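Local coordinates for SusD superfamily protein (Bacteroides vulgatus ATCC 8482, PDB 3JQ0), which is a putative outer-membrane protein of the SusD family that probably binds nutrients, perhaps sugars, at the cell surface, at residues Tyr171-Arg177 / Asn216-Val222; Leu368-Ala372 / Glu385-Val389; Leu22-Lys26 / His248-Tyr254. All coordinates share one frame; numbering follows the deposited sequence. Where two conformers were deposited one is given.

How the contacts relate
The N-terminal helix 9-25 provides the first half of contact 3. The loop it opens closes only at residues 248-254, just beyond strand 243-247. Contact 1 falls wholly within this span: residues 171-177, between helices 149-167 and 182-199, meet the end of helix 204-217 and the residues after it. Contact 2 follows later in the chain and joins helices 364-377 and 383-394 across a short connection. No two loops cross. Contacts 1 and 2 touch where Lys-218 packs on Leu-371. Contact 3 stands about 30 Å from contact 2, centre to centre. Strand 243-247 is a common neighbour of contacts 1 and 3.

Contact 1: residues Tyr171-Arg177 / Asn216-Val222; sequences YSFKLGR and NVKKADV. With TRS (2-amino-2-hydroxymethyl-propane-1,3-diol), chain B.
Phe-173 and Ala-220 form the apolar centre, CZ 4.0 Å from CB. The same CZ meets CG1 of Val-222 at 3.8 Å, a methyl in the ring plane, at its edge. The aliphatic part of Arg-177 covers one ring face: its CG stands 3.7 Å above the plane of Phe-173, over the centre. Arg-177 CG is anti to the carbonyl carbon (chi1 -63°), and the chain extends across the ring to the polar side. Tyr-171 packs beside Asn-216 and Lys-219. In the one of its two conformers described, Lys-219 CB lies over a ring face, 4.1 Å from the centroid; this CH-pi contact is less certain. Lys-219 then bends its amine back to Asn-216 OD1.

In the helical part of this SusD-family protein, grouped with the TPR clan, the loop before helix 182-199 meets the C-terminal part of helix 204-217 and the residues after it. Phe-173 and Asp-221 are each the centre of an inverse gamma turn. A water bridges the two segments, donating to Tyr-171 O and accepting from Asp-221 N.

Arg-177 holds the polar edge. NH1 and NH2 grip the single atom Asp-221 O end-on, at 3.0 and 2.7 Å, with that oxygen in the guanidinium plane. The NH2 bond is the straighter, at 154° against 138°. NH1 also hydrogen-bonds to Met-243 O, on strand 243-247. The salt bridge from NH2 to Asp-221 OD2 is long, 3.5 Å. With a leucine instead of Arg-177, both donors to Asp-221 O go, which would probably leave the Asp-221 carboxylate without its cationic mate and the segments freer. A Tris molecule, probably from the crystallisation liquor, spans the two side chains. Its O1 accepts from Arg-177 NH2 and its O2 weakly from NE; O3 donates to Asp-221 OD2 at 2.9 Å.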
loop_
_atom_site.group_PDB
_atom_site.type_symbol
_atom_site.label_atom_id
_atom_site.label_comp_id
_atom_site.label_asym_id
_atom_site.label_seq_id
_atom_site.Cartn_x
_atom_site.Cartn_y
_atom_site.Cartn_z
ATOM N N TYR A 171 -1.976 -19.118 -14.011
ATOM C CA TYR A 171 -1.758 -18.376 -12.769
ATOM C C TYR A 171 -0.382 -18.609 -12.143
ATOM O O TYR A 171 -0.085 -18.093 -11.093
ATOM C CB TYR A 171 -2.807 -18.788 -11.760
ATOM C CG TYR A 171 -4.114 -18.067 -11.895
ATOM C CD1 TYR A 171 -4.992 -18.311 -12.957
ATOM C CD2 TYR A 171 -4.467 -17.114 -10.983
ATOM C CE1 TYR A 171 -6.222 -17.634 -13.047
ATOM C CE2 TYR A 171 -5.670 -16.442 -11.099
ATOM C CZ TYR A 171 -6.559 -16.720 -12.090
ATOM O OH TYR A 171 -7.757 -16.047 -12.098
ATOM N N SER A 172 0.436 -19.400 -12.807
ATOM C CA SER A 172 1.824 -19.517 -12.453
ATOM C C SER A 172 2.435 -18.116 -12.416
ATOM O O SER A 172 2.047 -17.208 -13.150
ATOM C CB SER A 172 2.555 -20.333 -13.527
ATOM O OG SER A 172 2.956 -19.496 -14.654
ATOM N N PHE A 173 3.461 -17.939 -11.604
ATOM C CA PHE A 173 4.241 -16.697 -11.597
ATOM C C PHE A 173 5.368 -16.959 -12.596
ATOM O O PHE A 173 6.518 -17.178 -12.215
ATOM C CB PHE A 173 4.768 -16.397 -10.184
ATOM C CG PHE A 173 3.677 -16.120 -9.182
ATOM C CD1 PHE A 173 3.015 -14.904 -9.188
ATOM C CD2 PHE A 173 3.312 -17.062 -8.227
ATOM C CE1 PHE A 173 2.027 -14.643 -8.279
ATOM C CE2 PHE A 173 2.318 -16.807 -7.344
ATOM C CZ PHE A 173 1.683 -15.576 -7.355
ATOM N N LYS A 174 5.019 -16.904 -13.881
ATOM C CA LYS A 174 5.938 -17.277 -14.946
ATOM C C LYS A 174 7.202 -16.447 -14.931
ATOM O O LYS A 174 8.264 -16.960 -15.232
ATOM C CB LYS A 174 5.263 -17.146 -16.316
ATOM C CG LYS A 174 6.139 -17.514 -17.519
ATOM C CD LYS A 174 5.317 -17.221 -18.794
ATOM C CE LYS A 174 6.025 -17.494 -20.109
ATOM N NZ LYS A 174 6.362 -16.206 -20.806
ATOM N N LEU A 175 7.085 -15.164 -14.578
ATOM C CA LEU A 175 8.224 -14.270 -14.517
ATOM C C LEU A 175 8.539 -13.845 -13.070
ATOM O O LEU A 175 9.266 -12.869 -12.846
ATOM C CB LEU A 175 7.988 -13.072 -15.387
ATOM C CG LEU A 175 7.855 -13.387 -16.876
ATOM C CD1 LEU A 175 7.550 -12.157 -17.667
ATOM C CD2 LEU A 175 9.134 -14.034 -17.456
ATOM N N GLY A 176 7.997 -14.598 -12.119
ATOM C CA GLY A 176 8.219 -14.339 -10.694
ATOM C C GLY A 176 7.160 -13.434 -10.068
ATOM O O GLY A 176 6.409 -12.749 -10.763
ATOM N N ARG A 177 7.163 -13.421 -8.738
ATOM C CA ARG A 177 6.196 -12.617 -7.984
ATOM C C ARG A 177 6.515 -11.143 -8.032
ATOM O O ARG A 177 5.682 -10.349 -7.606
ATOM C CB ARG A 177 6.135 -13.109 -6.542
ATOM C CG ARG A 177 5.640 -14.526 -6.417
ATOM C CD ARG A 177 6.039 -15.170 -5.069
ATOM N NE ARG A 177 5.775 -16.602 -5.103
ATOM C CZ ARG A 177 4.653 -17.188 -4.735
ATOM N NH1 ARG A 177 3.678 -16.522 -4.157
ATOM N NH2 ARG A 177 4.536 -18.502 -4.858
ATOM N N ASN A 216 -10.491 -16.140 -6.841
ATOM C CA ASN A 216 -9.600 -16.618 -7.915
ATOM C C ASN A 216 -8.122 -16.477 -7.609
ATOM O O ASN A 216 -7.312 -17.251 -8.083
ATOM C CB ASN A 216 -9.881 -15.939 -9.230
ATOM C CG ASN A 216 -11.086 -16.447 -9.923
ATOM O OD1 ASN A 216 -11.609 -17.528 -9.653
ATOM N ND2 ASN A 216 -11.550 -15.630 -10.864
ATOM N N VAL A 217 -7.778 -15.478 -6.799
ATOM C CA VAL A 217 -6.367 -15.314 -6.388
ATOM C C VAL A 217 -5.807 -16.588 -5.756
ATOM O O VAL A 217 -4.624 -16.926 -5.952
ATOM C CB VAL A 217 -6.265 -14.101 -5.407
ATOM C CG1 VAL A 217 -4.890 -14.037 -4.750
ATOM C CG2 VAL A 217 -6.626 -12.806 -6.112
ATOM N N LYS A 218 -6.670 -17.331 -5.069
ATOM C CA LYS A 218 -6.297 -18.571 -4.429
ATOM C C LYS A 218 -5.852 -19.656 -5.397
ATOM O O LYS A 218 -5.248 -20.650 -4.976
ATOM C CB LYS A 218 -7.439 -19.085 -3.563
ATOM C CG LYS A 218 -7.927 -18.105 -2.486
ATOM C CD LYS A 218 -9.076 -18.685 -1.700
ATOM C CE LYS A 218 -9.527 -17.851 -0.565
ATOM N NZ LYS A 218 -10.758 -18.381 0.051
ATOM N N LYS A 219 -6.129 -19.482 -6.686
ATOM C CA LYS A 219 -5.632 -20.411 -7.730
ATOM C C LYS A 219 -4.127 -20.347 -7.899
ATOM O O LYS A 219 -3.516 -21.267 -8.461
ATOM C CB LYS A 219 -6.270 -20.093 -9.081
ATOM C CG LYS A 219 -7.752 -20.396 -9.148
ATOM C CD LYS A 219 -8.375 -19.897 -10.441
ATOM C CE LYS A 219 -9.874 -20.239 -10.609
ATOM N NZ LYS A 219 -10.647 -20.497 -9.332
ATOM N N ALA A 220 -3.507 -19.241 -7.497
ATOM C CA ALA A 220 -2.074 -19.142 -7.540
ATOM C C ALA A 220 -1.475 -19.825 -6.279
ATOM O O ALA A 220 -2.160 -20.127 -5.299
ATOM C CB ALA A 220 -1.652 -17.688 -7.649
ATOM N N ASP A 221 -0.169 -20.018 -6.307
ATOM C CA ASP A 221 0.570 -20.604 -5.191
ATOM C C ASP A 221 0.849 -19.534 -4.144
ATOM O O ASP A 221 1.946 -18.984 -4.074
ATOM C CB ASP A 221 1.852 -21.210 -5.734
ATOM C CG ASP A 221 2.695 -21.861 -4.693
ATOM O OD1 ASP A 221 2.157 -22.265 -3.645
ATOM O OD2 ASP A 221 3.935 -21.924 -4.935
ATOM N N VAL A 222 -0.170 -19.258 -3.351
ATOM C CA VAL A 222 -0.163 -18.174 -2.381
ATOM C C VAL A 222 -0.725 -18.677 -1.053
ATOM O O VAL A 222 -1.599 -19.551 -1.011
ATOM C CB VAL A 222 -0.928 -16.920 -2.866
ATOM C CG1 VAL A 222 -0.122 -16.287 -4.044
ATOM C CG2 VAL A 222 -2.347 -17.225 -3.212
HETATM C C TRS B . 7.274 -19.283 -7.189
HETATM C C1 TRS B . 7.957 -19.970 -5.989
HETATM C C2 TRS B . 7.575 -17.804 -7.260
HETATM C C3 TRS B . 5.793 -19.514 -7.479
HETATM N N TRS B . 7.920 -19.817 -8.368
HETATM O O1 TRS B . 7.261 -19.992 -4.761
HETATM O O2 TRS B . 8.368 -17.405 -6.173
HETATM O O3 TRS B . 5.261 -20.822 -7.294
HETATM O O HOH W 1 1.025 -19.730 -8.919
#

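Contact 2: residues Leu368-Ala372 / Glu385-Val389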
loop_
_atom_site.group_PDB
_atom_site.type_symbol
_atom_site.label_atom_id
_atom_site.label_comp_id
_atom_site.label_asym_id
_atom_site.label_seq_id
_atom_site.Cartn_x
_atom_site.Cartn_y
_atom_site.Cartn_z
ATOM N N LEU A 368 -7.291 -11.935 1.586
ATOM C CA LEU A 368 -8.247 -12.400 2.589
ATOM C C LEU A 368 -9.115 -11.271 3.140
ATOM O O LEU A 368 -10.321 -11.449 3.306
ATOM C CB LEU A 368 -7.520 -13.133 3.743
ATOM C CG LEU A 368 -6.844 -14.445 3.373
ATOM C CD1 LEU A 368 -6.213 -15.049 4.662
ATOM C CD2 LEU A 368 -7.812 -15.425 2.687
ATOM N N LEU A 369 -8.505 -10.131 3.459
ATOM C CA LEU A 369 -9.270 -9.060 4.072
ATOM C C LEU A 369 -10.197 -8.364 3.074
ATOM O O LEU A 369 -11.259 -7.872 3.476
ATOM C CB LEU A 369 -8.350 -8.093 4.824
ATOM C CG LEU A 369 -7.680 -8.754 6.053
ATOM C CD1 LEU A 369 -6.664 -7.767 6.645
ATOM C CD2 LEU A 369 -8.701 -9.219 7.123
ATOM N N GLN A 370 -9.789 -8.262 1.820
ATOM C CA GLN A 370 -10.699 -7.694 0.806
ATOM C C GLN A 370 -11.806 -8.694 0.443
ATOM O O GLN A 370 -12.942 -8.267 0.196
ATOM C CB GLN A 370 -9.956 -7.205 -0.432
ATOM C CG GLN A 370 -8.919 -6.147 -0.102
ATOM C CD GLN A 370 -8.718 -5.112 -1.175
ATOM O OE1 GLN A 370 -9.715 -4.596 -1.735
ATOM N NE2 GLN A 370 -7.461 -4.799 -1.477
ATOM N N LEU A 371 -11.493 -9.997 0.442
ATOM C CA LEU A 371 -12.528 -11.018 0.357
ATOM C C LEU A 371 -13.527 -10.851 1.483
ATOM O O LEU A 371 -14.748 -10.910 1.283
ATOM C CB LEU A 371 -11.887 -12.388 0.312
ATOM C CG LEU A 371 -12.866 -13.591 0.302
ATOM C CD1 LEU A 371 -13.840 -13.453 -0.897
ATOM C CD2 LEU A 371 -12.060 -14.883 0.190
ATOM N N ALA A 372 -13.038 -10.655 2.707
ATOM C CA ALA A 372 -13.885 -10.399 3.853
ATOM C C ALA A 372 -14.793 -9.195 3.633
ATOM O O ALA A 372 -15.985 -9.251 3.936
ATOM C CB ALA A 372 -13.011 -10.237 5.121
ATOM N N GLU A 385 -11.853 -15.367 7.281
ATOM C CA GLU A 385 -10.825 -14.519 6.728
ATOM C C GLU A 385 -10.183 -13.625 7.794
ATOM O O GLU A 385 -8.948 -13.539 7.914
ATOM C CB GLU A 385 -11.374 -13.635 5.607
ATOM C CG GLU A 385 -11.764 -14.330 4.349
ATOM C CD GLU A 385 -13.105 -15.038 4.392
ATOM O OE1 GLU A 385 -13.900 -14.752 5.292
ATOM O OE2 GLU A 385 -13.363 -15.813 3.466
ATOM N N ILE A 386 -11.016 -13.003 8.611
ATOM C CA ILE A 386 -10.507 -12.136 9.662
ATOM C C ILE A 386 -9.645 -12.945 10.630
ATOM O O ILE A 386 -8.555 -12.541 11.007
ATOM C CB ILE A 386 -11.631 -11.366 10.404
ATOM C CG1 ILE A 386 -12.415 -10.485 9.424
ATOM C CG2 ILE A 386 -11.072 -10.597 11.572
ATOM C CD1 ILE A 386 -13.673 -9.857 10.005
ATOM N N ASN A 387 -10.170 -14.092 11.072
ATOM C CA ASN A 387 -9.443 -14.893 12.052
ATOM C C ASN A 387 -8.222 -15.586 11.480
ATOM O O ASN A 387 -7.302 -15.849 12.254
ATOM C CB ASN A 387 -10.380 -15.857 12.792
ATOM C CG ASN A 387 -11.167 -15.146 13.840
ATOM O OD1 ASN A 387 -10.746 -14.132 14.368
ATOM N ND2 ASN A 387 -12.357 -15.674 14.189
ATOM N N ALA A 388 -8.149 -15.851 10.170
ATOM C CA ALA A 388 -6.905 -16.404 9.601
ATOM C C ALA A 388 -5.795 -15.347 9.780
ATOM O O ALA A 388 -4.672 -15.681 10.149
ATOM C CB ALA A 388 -7.112 -16.744 8.116
ATOM N N VAL A 389 -6.092 -14.095 9.481
ATOM C CA VAL A 389 -5.155 -13.004 9.617
ATOM C C VAL A 389 -4.785 -12.783 11.094
ATOM O O VAL A 389 -3.598 -12.622 11.461
ATOM C CB VAL A 389 -5.618 -11.747 8.911
ATOM C CG1 VAL A 389 -4.657 -10.587 9.162
ATOM C CG2 VAL A 389 -5.772 -11.999 7.432
#
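Glu-385 packs against Leu-368 and Ala-372 at the tightest point of this helical hairpin, which belongs to the helical part of the SusD fold. Its CB lies 3.3 Å from Leu-368 O, an oxygen whose hydrogen bond is the helix one from Ala-372 N. CB of Ala-372 is 3.8 Å from the same Glu-385 CB. The small Ala-372 side chain is consistent with the close approach here, though the axes of the two segments come no nearer than 9.0 Å and run nearly antiparallel, at 155°. Glu-385 bends at chi2 (78°), which sets its carboxylate beside Leu-371, with OE2 3.6 Å from CD2. This buried OE2 is satisfied by a salt bridge to Lys-375.

The other end is looser and purely apolar. Leu-369 and Val-389 reach toward each other tip to tip, CG to CG2 at 4.0 Å. Leu-368 slides past Val-389 in the opposite direction and ends with CD1 4.0 Å from CB of Ala-388, which is partly exposed.

Two other helices pack on the pair. Helix 204-217 packs on Leu-371 through Lys-211, Phe-214 and Glu-215. Helix 430-441 touches both members of the hairpin: Ile-434 meets Ala-372, Glu-437 meets Leu-369 and Glu-441 meets Val-389.

Contact 3: residues Leu22-Lys26 / His248-Tyr254; sequences LLREK and HNGKDEY
Arg-24 carries most of the contact, running past Tyr-254 in the opposite direction with guanidinium and ring planes nearly parallel. Its CG is anti to the backbone N (chi1 170°), and a bend at chi3 (68°) turns the guanidinium to the backbone of His-248. NH1 donates to His-248 O at 2.9 Å, nearly straight at 172°, with the oxygen in the guanidinium plane. Tyr-254 CB covers one guanidinium face, 3.4 Å from NE. A water accepts from NH1 and donates to Glu-253 OE2, while OE1 takes a bond from His-248 NE2 at 2.7 Å. Arg-24 CD rests 3.5 Å from Asn-249 OD1; Asn-249 ND2 is hydrogen-bonded to Asp-357 O. A glycerol, probably from the crystallisation liquor, is hydrogen-bonded to His-248 N.

Glu-25 follows. Tyr-254 OH lies 3.5 Å from its CA and 3.7 Å from its CG, and the side chains cross at about a right angle. Within 248-254, Glu-253 and Tyr-254 both face Gly-250 in a classic beta bulge; Gly-250 O accepts from both backbone nitrogens.

Helix 9-25 is joined to the loop that leaves strand 243-247. That strand pairs antiparallel with 359-363, and its Ile-247 touches Arg-24. Helix 75-91 packs on Leu-22, helix 97-122 on Leu-23.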
loop_
_atom_site.group_PDB
_atom_site.type_symbol
_atom_site.label_atom_id
_atom_site.label_comp_id
_atom_site.label_asym_id
_atom_site.label_seq_id
_atom_site.Cartn_x
_atom_site.Cartn_y
_atom_site.Cartn_z
ATOM N N LEU A 22 9.887 1.038 -14.397
ATOM C CA LEU A 22 9.135 2.279 -14.314
ATOM C C LEU A 22 8.100 2.254 -13.205
ATOM O O LEU A 22 7.927 3.228 -12.466
ATOM C CB LEU A 22 8.484 2.614 -15.637
ATOM C CG LEU A 22 9.403 3.002 -16.810
ATOM C CD1 LEU A 22 8.589 3.096 -18.105
ATOM C CD2 LEU A 22 10.151 4.330 -16.503
ATOM N N LEU A 23 7.434 1.128 -13.055
ATOM C CA LEU A 23 6.445 0.996 -11.992
ATOM C C LEU A 23 7.137 1.098 -10.629
ATOM O O LEU A 23 6.643 1.747 -9.718
ATOM C CB LEU A 23 5.736 -0.330 -12.124
ATOM C CG LEU A 23 4.411 -0.497 -11.573
ATOM C CD1 LEU A 23 3.480 0.461 -12.270
ATOM C CD2 LEU A 23 3.950 -1.937 -11.878
ATOM N N ARG A 24 8.303 0.448 -10.501
ATOM C CA ARG A 24 9.048 0.495 -9.269
ATOM C C ARG A 24 9.416 1.932 -8.844
ATOM O O ARG A 24 9.372 2.305 -7.663
ATOM C CB ARG A 24 10.328 -0.339 -9.385
ATOM C CG ARG A 24 11.296 -0.157 -8.246
ATOM C CD ARG A 24 12.414 -1.164 -8.291
ATOM N NE ARG A 24 13.279 -0.934 -9.440
ATOM C CZ ARG A 24 14.086 -1.836 -9.955
ATOM N NH1 ARG A 24 14.268 -3.023 -9.417
ATOM N NH2 ARG A 24 14.791 -1.501 -11.032
ATOM N N GLU A 25 9.720 2.776 -9.823
ATOM C CA GLU A 25 10.026 4.166 -9.485
ATOM C C GLU A 25 8.870 4.872 -8.829
ATOM O O GLU A 25 9.093 5.859 -8.108
ATOM C CB GLU A 25 10.413 4.966 -10.724
ATOM C CG GLU A 25 11.661 4.486 -11.438
ATOM C CD GLU A 25 12.058 5.423 -12.520
ATOM O OE1 GLU A 25 11.243 5.687 -13.455
ATOM O OE2 GLU A 25 13.160 6.005 -12.457
ATOM N N LYS A 26 7.644 4.422 -9.057
ATOM C CA LYS A 26 6.439 5.011 -8.473
ATOM C C LYS A 26 6.011 4.408 -7.140
ATOM O O LYS A 26 4.992 4.805 -6.610
ATOM C CB LYS A 26 5.278 4.957 -9.465
ATOM C CG LYS A 26 5.318 6.202 -10.424
ATOM C CD LYS A 26 6.637 6.663 -10.888
ATOM C CE LYS A 26 6.655 7.954 -11.639
ATOM N NZ LYS A 26 7.934 8.174 -12.347
ATOM N N HIS A 248 10.503 -5.538 -6.553
ATOM C CA HIS A 248 11.879 -5.937 -6.277
ATOM C C HIS A 248 12.801 -4.744 -6.141
ATOM O O HIS A 248 12.949 -3.987 -7.073
ATOM C CB HIS A 248 12.405 -6.847 -7.375
ATOM C CG HIS A 248 13.856 -7.211 -7.171
ATOM N ND1 HIS A 248 14.310 -8.058 -6.179
ATOM C CD2 HIS A 248 14.956 -6.666 -7.708
ATOM C CE1 HIS A 248 15.623 -8.148 -6.251
ATOM N NE2 HIS A 248 16.044 -7.272 -7.125
ATOM N N ASN A 249 13.383 -4.592 -4.947
ATOM C CA ASN A 249 14.470 -3.649 -4.710
ATOM C C ASN A 249 15.721 -4.474 -4.388
ATOM O O ASN A 249 15.646 -5.664 -4.102
ATOM C CB ASN A 249 14.116 -2.679 -3.590
ATOM C CG ASN A 249 12.824 -1.944 -3.858
ATOM O OD1 ASN A 249 12.713 -1.208 -4.852
ATOM N ND2 ASN A 249 11.825 -2.132 -2.990
ATOM N N GLY A 250 16.879 -3.841 -4.470
ATOM C CA GLY A 250 18.074 -4.598 -4.164
ATOM C C GLY A 250 19.332 -3.824 -4.357
ATOM O O GLY A 250 19.355 -2.781 -4.992
ATOM N N LYS A 251 20.410 -4.377 -3.807
ATOM C CA LYS A 251 21.735 -3.796 -3.898
ATOM C C LYS A 251 22.114 -3.602 -5.381
ATOM O O LYS A 251 21.949 -4.483 -6.212
ATOM C CB LYS A 251 22.726 -4.737 -3.200
ATOM C CG LYS A 251 24.175 -4.238 -3.086
ATOM C CD LYS A 251 25.089 -5.369 -2.574
ATOM C CE LYS A 251 26.576 -5.014 -2.502
ATOM N NZ LYS A 251 27.254 -6.254 -2.051
ATOM N N ASP A 252 22.547 -2.410 -5.729
ATOM C CA ASP A 252 22.993 -2.088 -7.093
ATOM C C ASP A 252 21.863 -2.219 -8.101
ATOM O O ASP A 252 22.110 -2.378 -9.314
ATOM C CB ASP A 252 24.237 -2.925 -7.519
ATOM C CG ASP A 252 25.440 -2.714 -6.577
ATOM O OD1 ASP A 252 25.618 -1.586 -6.087
ATOM O OD2 ASP A 252 26.164 -3.695 -6.302
ATOM N N GLU A 253 20.614 -2.130 -7.630
ATOM C CA GLU A 253 19.442 -2.124 -8.511
ATOM C C GLU A 253 18.499 -0.970 -8.180
ATOM O O GLU A 253 18.256 -0.102 -9.024
ATOM C CB GLU A 253 18.697 -3.415 -8.407
ATOM C CG GLU A 253 19.437 -4.639 -8.883
ATOM C CD GLU A 253 18.568 -5.869 -8.741
ATOM O OE1 GLU A 253 18.538 -6.418 -7.604
ATOM O OE2 GLU A 253 17.915 -6.260 -9.758
ATOM N N TYR A 254 17.952 -0.943 -6.973
ATOM C CA TYR A 254 17.107 0.175 -6.567
ATOM C C TYR A 254 16.961 0.120 -5.061
ATOM O O TYR A 254 16.759 -0.949 -4.491
ATOM C CB TYR A 254 15.706 0.066 -7.226
ATOM C CG TYR A 254 15.008 1.356 -7.380
ATOM C CD1 TYR A 254 15.429 2.250 -8.378
ATOM C CD2 TYR A 254 13.879 1.691 -6.636
ATOM C CE1 TYR A 254 14.838 3.453 -8.570
ATOM C CE2 TYR A 254 13.248 2.914 -6.863
ATOM C CZ TYR A 254 13.736 3.785 -7.830
ATOM O OH TYR A 254 13.097 5.013 -8.029
HETATM O O HOH W 2 15.886 -5.040 -10.579
HETATM O O HOH W 3 11.701 7.064 -6.444
#